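Local structure of triacylglycerol lipase (Clostridium botulinum, 5AH1) at residues P61-P65 against Y406-V410; A132-Y136 against S211-E215; F263-L269 against Q284-I288. The protein hydrolyses ester bonds as a zinc-binding lipase of the alpha/beta-hydrolase fold, and also hydrolyses synthetic polyesters. All blocks are in the same frame, centred on the assembly; numbering follows the deposited sequence.

Contact 1: residues P61-P65 against Y406-V410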
loop_
_atom_site.group_PDB
_atom_site.type_symbol
_atom_site.label_atom_id
_atom_site.label_comp_id
_atom_site.label_asym_id
_atom_site.label_seq_id
_atom_site.Cartn_x
_atom_site.Cartn_y
_atom_site.Cartn_z
ATOM N N PRO A 61 13.804 -15.332 0.721
ATOM C CA PRO A 61 14.551 -16.061 -0.319
ATOM C C PRO A 61 16.067 -15.890 -0.340
ATOM O O PRO A 61 16.721 -16.697 -0.985
ATOM C CB PRO A 61 13.964 -15.500 -1.609
ATOM C CG PRO A 61 13.603 -14.106 -1.239
ATOM C CD PRO A 61 13.056 -14.196 0.151
ATOM N N VAL A 62 16.615 -14.875 0.319
ATOM C CA VAL A 62 18.036 -14.587 0.181
ATOM C C VAL A 62 18.649 -14.206 1.514
ATOM O O VAL A 62 17.964 -13.790 2.449
ATOM C CB VAL A 62 18.298 -13.446 -0.840
ATOM C CG1 VAL A 62 17.774 -13.822 -2.216
ATOM C CG2 VAL A 62 17.656 -12.148 -0.382
ATOM N N GLU A 63 19.955 -14.401 1.595
ATOM C CA GLU A 63 20.747 -13.840 2.676
ATOM C C GLU A 63 21.242 -12.468 2.247
ATOM O O GLU A 63 21.366 -12.170 1.049
ATOM C CB GLU A 63 21.936 -14.747 3.018
ATOM C CG GLU A 63 21.558 -16.045 3.741
ATOM C CD GLU A 63 21.107 -15.826 5.192
ATOM O OE1 GLU A 63 21.800 -15.105 5.954
ATOM O OE2 GLU A 63 20.054 -16.386 5.574
ATOM N N PHE A 64 21.504 -11.616 3.222
ATOM C CA PHE A 64 22.061 -10.311 2.926
ATOM C C PHE A 64 23.420 -10.487 2.238
ATOM O O PHE A 64 24.180 -11.398 2.580
ATOM C CB PHE A 64 22.208 -9.464 4.194
ATOM C CG PHE A 64 22.554 -8.041 3.900
ATOM C CD1 PHE A 64 21.560 -7.138 3.552
ATOM C CD2 PHE A 64 23.870 -7.613 3.909
ATOM C CE1 PHE A 64 21.870 -5.828 3.234
ATOM C CE2 PHE A 64 24.182 -6.303 3.586
ATOM C CZ PHE A 64 23.177 -5.415 3.244
ATOM N N PRO A 65 23.732 -9.640 1.243
ATOM C CA PRO A 65 25.009 -9.814 0.537
ATOM C C PRO A 65 26.230 -9.918 1.449
ATOM O O PRO A 65 26.400 -9.128 2.382
ATOM C CB PRO A 65 25.097 -8.549 -0.325
ATOM C CG PRO A 65 23.700 -8.180 -0.592
ATOM C CD PRO A 65 22.931 -8.554 0.652
ATOM N N TYR A 406 17.369 -8.166 -8.424
ATOM C CA TYR A 406 18.352 -8.400 -7.387
ATOM C C TYR A 406 19.349 -9.449 -7.847
ATOM O O TYR A 406 18.967 -10.486 -8.387
ATOM C CB TYR A 406 17.640 -8.858 -6.122
ATOM C CG TYR A 406 18.564 -9.117 -4.968
ATOM C CD1 TYR A 406 19.130 -8.067 -4.257
ATOM C CD2 TYR A 406 18.860 -10.405 -4.582
ATOM C CE1 TYR A 406 19.984 -8.301 -3.205
ATOM C CE2 TYR A 406 19.709 -10.652 -3.528
ATOM C CZ TYR A 406 20.262 -9.593 -2.834
ATOM O OH TYR A 406 21.112 -9.831 -1.779
ATOM N N ASN A 407 20.630 -9.159 -7.640
ATOM C CA ASN A 407 21.716 -9.965 -8.191
ATOM C C ASN A 407 22.746 -10.323 -7.138
ATOM O O ASN A 407 23.902 -10.561 -7.468
ATOM C CB ASN A 407 22.405 -9.198 -9.321
ATOM C CG ASN A 407 23.183 -7.976 -8.824
ATOM O OD1 ASN A 407 22.996 -7.506 -7.692
ATOM N ND2 ASN A 407 24.054 -7.451 -9.677
ATOM N N GLY A 408 22.334 -10.340 -5.873
ATOM C CA GLY A 408 23.235 -10.714 -4.795
ATOM C C GLY A 408 24.043 -9.562 -4.228
ATOM O O GLY A 408 24.940 -9.770 -3.410
ATOM N N GLY A 409 23.735 -8.349 -4.670
ATOM C CA GLY A 409 24.277 -7.143 -4.071
ATOM C C GLY A 409 23.156 -6.125 -4.012
ATOM O O GLY A 409 22.233 -6.183 -4.823
ATOM N N VAL A 410 23.193 -5.228 -3.031
ATOM C CA VAL A 410 22.185 -4.175 -2.934
ATOM C C VAL A 410 22.736 -2.896 -3.520
ATOM O O VAL A 410 23.930 -2.599 -3.382
ATOM C CB VAL A 410 21.720 -3.942 -1.484
ATOM C CG1 VAL A 410 20.921 -5.140 -0.989
ATOM C CG2 VAL A 410 22.894 -3.666 -0.556
HETATM O O HOH W 1 22.020 -12.313 -1.552
#
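Pro65 packs against Tyr406, Gly408, Gly409 and Val410. Its CG meets Tyr406 OH at 3.3 Å and Gly409 CA at 3.7 Å. CG lies at the edge of the tyrosine ring, close to its plane. Pro65 CB rests 3.3 Å from Gly408 O. Tyr406 has its CA-to-CB bond toward 61-65, and the t rotamer carries the ring out to Val62 and Pro65. Val62, in the m rotamer, meets it with CG1 3.9 Å from Tyr406 CE2. Both segments are irregular. The 406-410 loop leaves strand 403-405, an outermost strand of the parallel sheet of the alpha/beta-hydrolase fold, and 61-65 belongs to the long loop ahead of strand 80-83. Asn407 takes the p rotamer and closes an Asx turn: its OD1 accepts from Gly409 N at 3.2 Å. Gly408 has a positive phi of 88°, where a CB would press on the preceding carbonyl oxygen. Phe64 starts away from 406-410, but its t rotamer brings CZ within 4.2 Å of Val410 CG2. The ring also packs edge-to-face with Phe446 of helix 437-448. Water 1 bridges the segments, 2.7 Å from both Glu63 O and Tyr406 OH.

Contact 2: residues A132-Y136 against S211-E215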
loop_
_atom_site.group_PDB
_atom_site.type_symbol
_atom_site.label_atom_id
_atom_site.label_comp_id
_atom_site.label_asym_id
_atom_site.label_seq_id
_atom_site.Cartn_x
_atom_site.Cartn_y
_atom_site.Cartn_z
ATOM N N ALA A 132 0.316 10.659 2.292
ATOM C CA ALA A 132 1.675 11.025 2.666
ATOM C C ALA A 132 1.697 12.122 3.740
ATOM O O ALA A 132 2.494 12.059 4.675
ATOM C CB ALA A 132 2.481 11.433 1.451
ATOM N N CYS A 133 0.825 13.120 3.602
ATOM C CA CYS A 133 0.713 14.162 4.609
ATOM C C CYS A 133 0.246 13.575 5.930
ATOM O O CYS A 133 0.711 13.969 6.995
ATOM C CB CYS A 133 -0.264 15.247 4.152
ATOM S SG CYS A 133 0.264 16.169 2.666
ATOM N N GLU A 134 -0.697 12.641 5.858
ATOM C CA GLU A 134 -1.177 11.954 7.053
ATOM C C GLU A 134 -0.063 11.117 7.678
ATOM O O GLU A 134 0.080 11.094 8.901
ATOM C CB GLU A 134 -2.396 11.113 6.707
ATOM C CG GLU A 134 -3.582 11.989 6.295
ATOM C CD GLU A 134 -4.615 11.265 5.464
ATOM O OE1 GLU A 134 -4.516 10.039 5.268
ATOM O OE2 GLU A 134 -5.564 11.942 5.002
ATOM N N LEU A 135 0.718 10.431 6.851
ATOM C CA LEU A 135 1.822 9.611 7.335
ATOM C C LEU A 135 2.883 10.447 8.066
ATOM O O LEU A 135 3.373 10.065 9.135
ATOM C CB LEU A 135 2.445 8.856 6.163
ATOM C CG LEU A 135 3.613 7.934 6.479
ATOM C CD1 LEU A 135 3.247 6.925 7.551
ATOM C CD2 LEU A 135 4.057 7.239 5.201
ATOM N N TYR A 136 3.220 11.599 7.491
ATOM C CA TYR A 136 4.109 12.549 8.146
ATOM C C TYR A 136 3.631 12.890 9.560
ATOM O O TYR A 136 4.375 12.738 10.533
ATOM C CB TYR A 136 4.259 13.805 7.274
ATOM C CG TYR A 136 5.029 14.908 7.942
ATOM C CD1 TYR A 136 6.415 14.933 7.928
ATOM C CD2 TYR A 136 4.369 15.933 8.592
ATOM C CE1 TYR A 136 7.116 15.945 8.561
ATOM C CE2 TYR A 136 5.056 16.941 9.232
ATOM C CZ TYR A 136 6.436 16.938 9.223
ATOM O OH TYR A 136 7.121 17.952 9.849
ATOM N N SER A 211 3.802 23.530 6.244
ATOM C CA SER A 211 4.266 22.294 6.871
ATOM C C SER A 211 5.735 22.070 6.543
ATOM O O SER A 211 6.132 22.196 5.385
ATOM C CB SER A 211 3.480 21.093 6.357
ATOM O OG SER A 211 4.010 19.907 6.932
ATOM N N PRO A 212 6.548 21.673 7.538
ATOM C CA PRO A 212 7.946 21.349 7.232
ATOM C C PRO A 212 8.069 20.290 6.137
ATOM O O PRO A 212 9.076 20.268 5.417
ATOM C CB PRO A 212 8.478 20.821 8.562
ATOM C CG PRO A 212 7.665 21.577 9.605
ATOM C CD PRO A 212 6.281 21.678 8.992
ATOM N N LEU A 213 7.073 19.411 6.019
ATOM C CA LEU A 213 7.088 18.378 4.987
ATOM C C LEU A 213 7.390 18.957 3.609
ATOM O O LEU A 213 8.080 18.349 2.795
ATOM C CB LEU A 213 5.759 17.610 4.963
ATOM C CG LEU A 213 5.632 16.533 3.874
ATOM C CD1 LEU A 213 6.759 15.493 3.998
ATOM C CD2 LEU A 213 4.269 15.869 3.928
ATOM N N PHE A 214 6.835 20.123 3.319
ATOM C CA PHE A 214 6.906 20.658 1.969
ATOM C C PHE A 214 8.174 21.465 1.683
ATOM O O PHE A 214 8.358 21.920 0.554
ATOM C CB PHE A 214 5.662 21.509 1.668
ATOM C CG PHE A 214 4.367 20.771 1.882
ATOM C CD1 PHE A 214 4.145 19.541 1.281
ATOM C CD2 PHE A 214 3.370 21.296 2.695
ATOM C CE1 PHE A 214 2.977 18.848 1.491
ATOM C CE2 PHE A 214 2.199 20.600 2.903
ATOM C CZ PHE A 214 2.005 19.378 2.311
ATOM N N GLU A 215 9.048 21.640 2.676
ATOM C CA GLU A 215 10.213 22.501 2.480
ATOM C C GLU A 215 11.417 21.781 1.878
ATOM O O GLU A 215 12.278 22.430 1.297
ATOM C CB GLU A 215 10.550 23.242 3.781
ATOM C CG GLU A 215 9.447 24.220 4.202
ATOM C CD GLU A 215 9.795 25.091 5.412
ATOM O OE1 GLU A 215 10.079 24.538 6.496
ATOM O OE2 GLU A 215 9.772 26.339 5.292
#
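Ser211 opens 211-215 with an ST turn: its OG accepts from Leu213 N at 3.2 Å. The same OG lies 3.9 Å from Tyr136 CE2, a van der Waals approach. A further turn bond joins Phe214 N to Ser211 O at 3.0 Å. Pro212 comes next, at the surface. Its CB touches Tyr136 OH at 3.4 Å. Within 211-215, Leu213 has the largest area covered by 132-136. Its CB sits over the face of the Tyr136 ring, 4.0 Å from the centroid and 8° off the normal, a CH-pi contact. Its CD2 reaches Tyr136 CB at 3.9 Å and Cys133 CA at 4.0 Å. Leu194 and Leu195 of helix 183-197 also pack on Leu213, so the loop is fitted against two helices of the alpha/beta-hydrolase fold. Phe214 starts sideways, but its ring end turns to the helix. Cys133 SG lies 3.7 Å from Phe214 CZ, at the ring edge, in a sulfur-aromatic contact. Trp129 meets this ring too, with the planes nearly parallel. The zinc ion is about 7 Å from the Cys133 side chain, and its ligands are Asp130, His150, His156 and Asp302. The chemistry between the segments is apolar and aromatic, which implies that the loop is held to the helix that carries the zinc ligand Asp130 by shape and dispersion rather than by directed polar bonds.

Contact 3: residues F263-L269 against Q284-I288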
loop_
_atom_site.group_PDB
_atom_site.type_symbol
_atom_site.label_atom_id
_atom_site.label_comp_id
_atom_site.label_asym_id
_atom_site.label_seq_id
_atom_site.Cartn_x
_atom_site.Cartn_y
_atom_site.Cartn_z
ATOM N N PHE A 263 -21.339 -3.590 9.005
ATOM C CA PHE A 263 -22.111 -2.379 9.233
ATOM C C PHE A 263 -22.168 -1.991 10.703
ATOM O O PHE A 263 -23.142 -1.393 11.171
ATOM C CB PHE A 263 -23.499 -2.541 8.637
ATOM C CG PHE A 263 -23.476 -2.716 7.149
ATOM C CD1 PHE A 263 -23.172 -1.650 6.322
ATOM C CD2 PHE A 263 -23.712 -3.950 6.575
ATOM C CE1 PHE A 263 -23.129 -1.808 4.960
ATOM C CE2 PHE A 263 -23.671 -4.107 5.208
ATOM C CZ PHE A 263 -23.379 -3.035 4.404
ATOM N N SER A 264 -21.103 -2.318 11.426
ATOM C CA SER A 264 -20.932 -1.843 12.795
ATOM C C SER A 264 -19.805 -0.827 12.826
ATOM O O SER A 264 -18.986 -0.758 11.907
ATOM C CB SER A 264 -20.651 -2.996 13.755
ATOM O OG SER A 264 -19.370 -3.535 13.539
ATOM N N SER A 265 -19.765 -0.032 13.888
ATOM C CA SER A 265 -18.819 1.075 13.985
ATOM C C SER A 265 -17.453 0.596 14.434
ATOM O O SER A 265 -17.033 0.860 15.554
ATOM C CB SER A 265 -19.340 2.135 14.955
ATOM O OG SER A 265 -20.606 2.583 14.540
ATOM N N ILE A 266 -16.754 -0.103 13.547
ATOM C CA ILE A 266 -15.450 -0.664 13.872
ATOM C C ILE A 266 -14.400 -0.253 12.837
ATOM O O ILE A 266 -13.299 -0.797 12.817
ATOM C CB ILE A 266 -15.525 -2.202 14.046
ATOM C CG1 ILE A 266 -15.915 -2.901 12.740
ATOM C CG2 ILE A 266 -16.492 -2.539 15.173
ATOM C CD1 ILE A 266 -15.919 -4.433 12.827
ATOM N N TYR A 267 -14.734 0.716 11.986
ATOM C CA TYR A 267 -13.760 1.308 11.074
ATOM C C TYR A 267 -14.228 2.691 10.626
ATOM O O TYR A 267 -15.410 2.995 10.641
ATOM C CB TYR A 267 -13.481 0.395 9.868
ATOM C CG TYR A 267 -14.687 0.070 9.038
ATOM C CD1 TYR A 267 -15.540 -0.968 9.395
ATOM C CD2 TYR A 267 -14.995 0.811 7.912
ATOM C CE1 TYR A 267 -16.654 -1.268 8.646
ATOM C CE2 TYR A 267 -16.099 0.521 7.156
ATOM C CZ TYR A 267 -16.937 -0.509 7.527
ATOM O OH TYR A 267 -18.039 -0.764 6.749
ATOM N N ASP A 268 -13.267 3.516 10.235
ATOM C CA ASP A 268 -13.469 4.929 9.921
ATOM C C ASP A 268 -12.780 5.153 8.578
ATOM O O ASP A 268 -11.632 4.751 8.396
ATOM C CB ASP A 268 -12.822 5.741 11.057
ATOM C CG ASP A 268 -12.863 7.261 10.864
ATOM O OD1 ASP A 268 -13.279 7.779 9.805
ATOM O OD2 ASP A 268 -12.451 7.952 11.832
ATOM N N LEU A 269 -13.487 5.735 7.619
ATOM C CA LEU A 269 -12.919 5.984 6.285
ATOM C C LEU A 269 -12.047 7.237 6.230
ATOM O O LEU A 269 -11.353 7.461 5.243
ATOM C CB LEU A 269 -14.007 6.064 5.224
ATOM C CG LEU A 269 -14.862 4.807 5.104
ATOM C CD1 LEU A 269 -16.032 5.054 4.168
ATOM C CD2 LEU A 269 -14.036 3.614 4.643
ATOM N N GLN A 284 -23.503 3.378 11.095
ATOM C CA GLN A 284 -22.436 2.992 10.183
ATOM C C GLN A 284 -22.993 2.716 8.789
ATOM O O GLN A 284 -22.391 3.114 7.796
ATOM C CB GLN A 284 -21.659 1.782 10.713
ATOM C CG GLN A 284 -20.416 1.416 9.903
ATOM C CD GLN A 284 -19.211 2.294 10.212
ATOM O OE1 GLN A 284 -19.307 3.271 10.949
ATOM N NE2 GLN A 284 -18.069 1.938 9.658
ATOM N N ARG A 285 -24.136 2.045 8.703
ATOM C CA ARG A 285 -24.708 1.740 7.397
ATOM C C ARG A 285 -25.059 3.010 6.622
ATOM O O ARG A 285 -24.814 3.092 5.422
ATOM C CB ARG A 285 -25.943 0.855 7.544
ATOM C CG ARG A 285 -26.627 0.527 6.222
ATOM C CD ARG A 285 -27.776 1.493 5.939
ATOM N NE ARG A 285 -28.224 1.430 4.552
ATOM C CZ ARG A 285 -29.134 0.580 4.089
ATOM N NH1 ARG A 285 -29.709 -0.306 4.899
ATOM N NH2 ARG A 285 -29.469 0.614 2.807
ATOM N N ASP A 286 -25.658 3.991 7.290
ATOM C CA ASP A 286 -26.037 5.219 6.606
ATOM C C ASP A 286 -24.798 6.008 6.176
ATOM O O ASP A 286 -24.766 6.598 5.092
ATOM C CB ASP A 286 -26.961 6.055 7.487
ATOM C CG ASP A 286 -28.388 5.519 7.517
ATOM O OD1 ASP A 286 -28.727 4.630 6.703
ATOM O OD2 ASP A 286 -29.188 6.013 8.334
ATOM N N TYR A 287 -23.761 5.959 7.001
ATOM C CA TYR A 287 -22.491 6.629 6.711
ATOM C C TYR A 287 -21.830 6.017 5.482
ATOM O O TYR A 287 -21.407 6.739 4.582
ATOM C CB TYR A 287 -21.621 6.505 7.958
ATOM C CG TYR A 287 -20.128 6.725 7.824
ATOM C CD1 TYR A 287 -19.594 7.923 7.362
ATOM C CD2 TYR A 287 -19.238 5.745 8.234
ATOM C CE1 TYR A 287 -18.205 8.115 7.274
ATOM C CE2 TYR A 287 -17.861 5.926 8.161
ATOM C CZ TYR A 287 -17.340 7.110 7.682
ATOM O OH TYR A 287 -15.969 7.282 7.621
ATOM N N ILE A 288 -21.784 4.689 5.425
ATOM C CA ILE A 288 -21.210 4.008 4.267
ATOM C C ILE A 288 -21.982 4.308 2.977
ATOM O O ILE A 288 -21.384 4.581 1.931
ATOM C CB ILE A 288 -21.118 2.474 4.511
ATOM C CG1 ILE A 288 -20.130 2.158 5.646
ATOM C CG2 ILE A 288 -20.727 1.740 3.232
ATOM C CD1 ILE A 288 -18.772 2.805 5.557
HETATM O O HOH W 2 -25.117 0.408 11.003
HETATM O O HOH W 3 -17.201 4.939 12.163
#
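Ser265 is the centre of an inverse gamma turn, in which Ile266 N donates to Ser264 O at 2.8 Å. The turn lies in the loop that leads from helix 242-257 toward helix 284-292 in this alpha/beta-hydrolase, and the loop folds back on the first turn of helix 284-292. Gln284 makes the central link. Its NE2 donates to Tyr267 O at 3.0 Å and also lies over one face of the Tyr267 ring. Its OE1 accepts from Lys278 NZ and from water 3 at 2.9 Å. Water 3 also donates to Tyr267 O, 3.1 Å away, so that carbonyl takes two bonds. Water 2 serves the helix start: it donates to Phe263 O at 2.7 Å and accepts from Arg285 N at 3.0 Å. Outside the two segments, Tyr267 OH pairs with Leu262 O, Asp268 OD1 accepts from Lys270 N, and Asp268 OD2 forms a salt bridge with Arg161. Apolar contacts complete the interface: Ile288 CD1 packs on Leu269 CD1 at 3.8 Å and on Tyr267 CE2 at 3.9 Å, and Phe250 of helix 242-257 touches all three residues. Leu269 N donates to Tyr287 OH at 2.9 Å, approaching at the edge of the tyrosine ring.

Overall arrangement
The chain opens contact 1 at 61-65, ahead of strand 80-83, and closes it only at 406-410, after strand 403-405. Contacts 2 and 3 are nested inside this long loop. Contact 2 opens on helix 128-140 and joins it to 211-215, in the loop before strand 221-227. Contact 3 follows in series and closes a short loop, joining the chain after helix 242-257 to the start of helix 284-292. No two contacts cross. Contact 1 ties the N-terminal region to the edge of the sheet at strand 403-405, and contact 3 lies on the opposite side of the chain's centre, about 44 Å away between centres. Contacts 2 and 3 come within about 7 Å between nearest atoms.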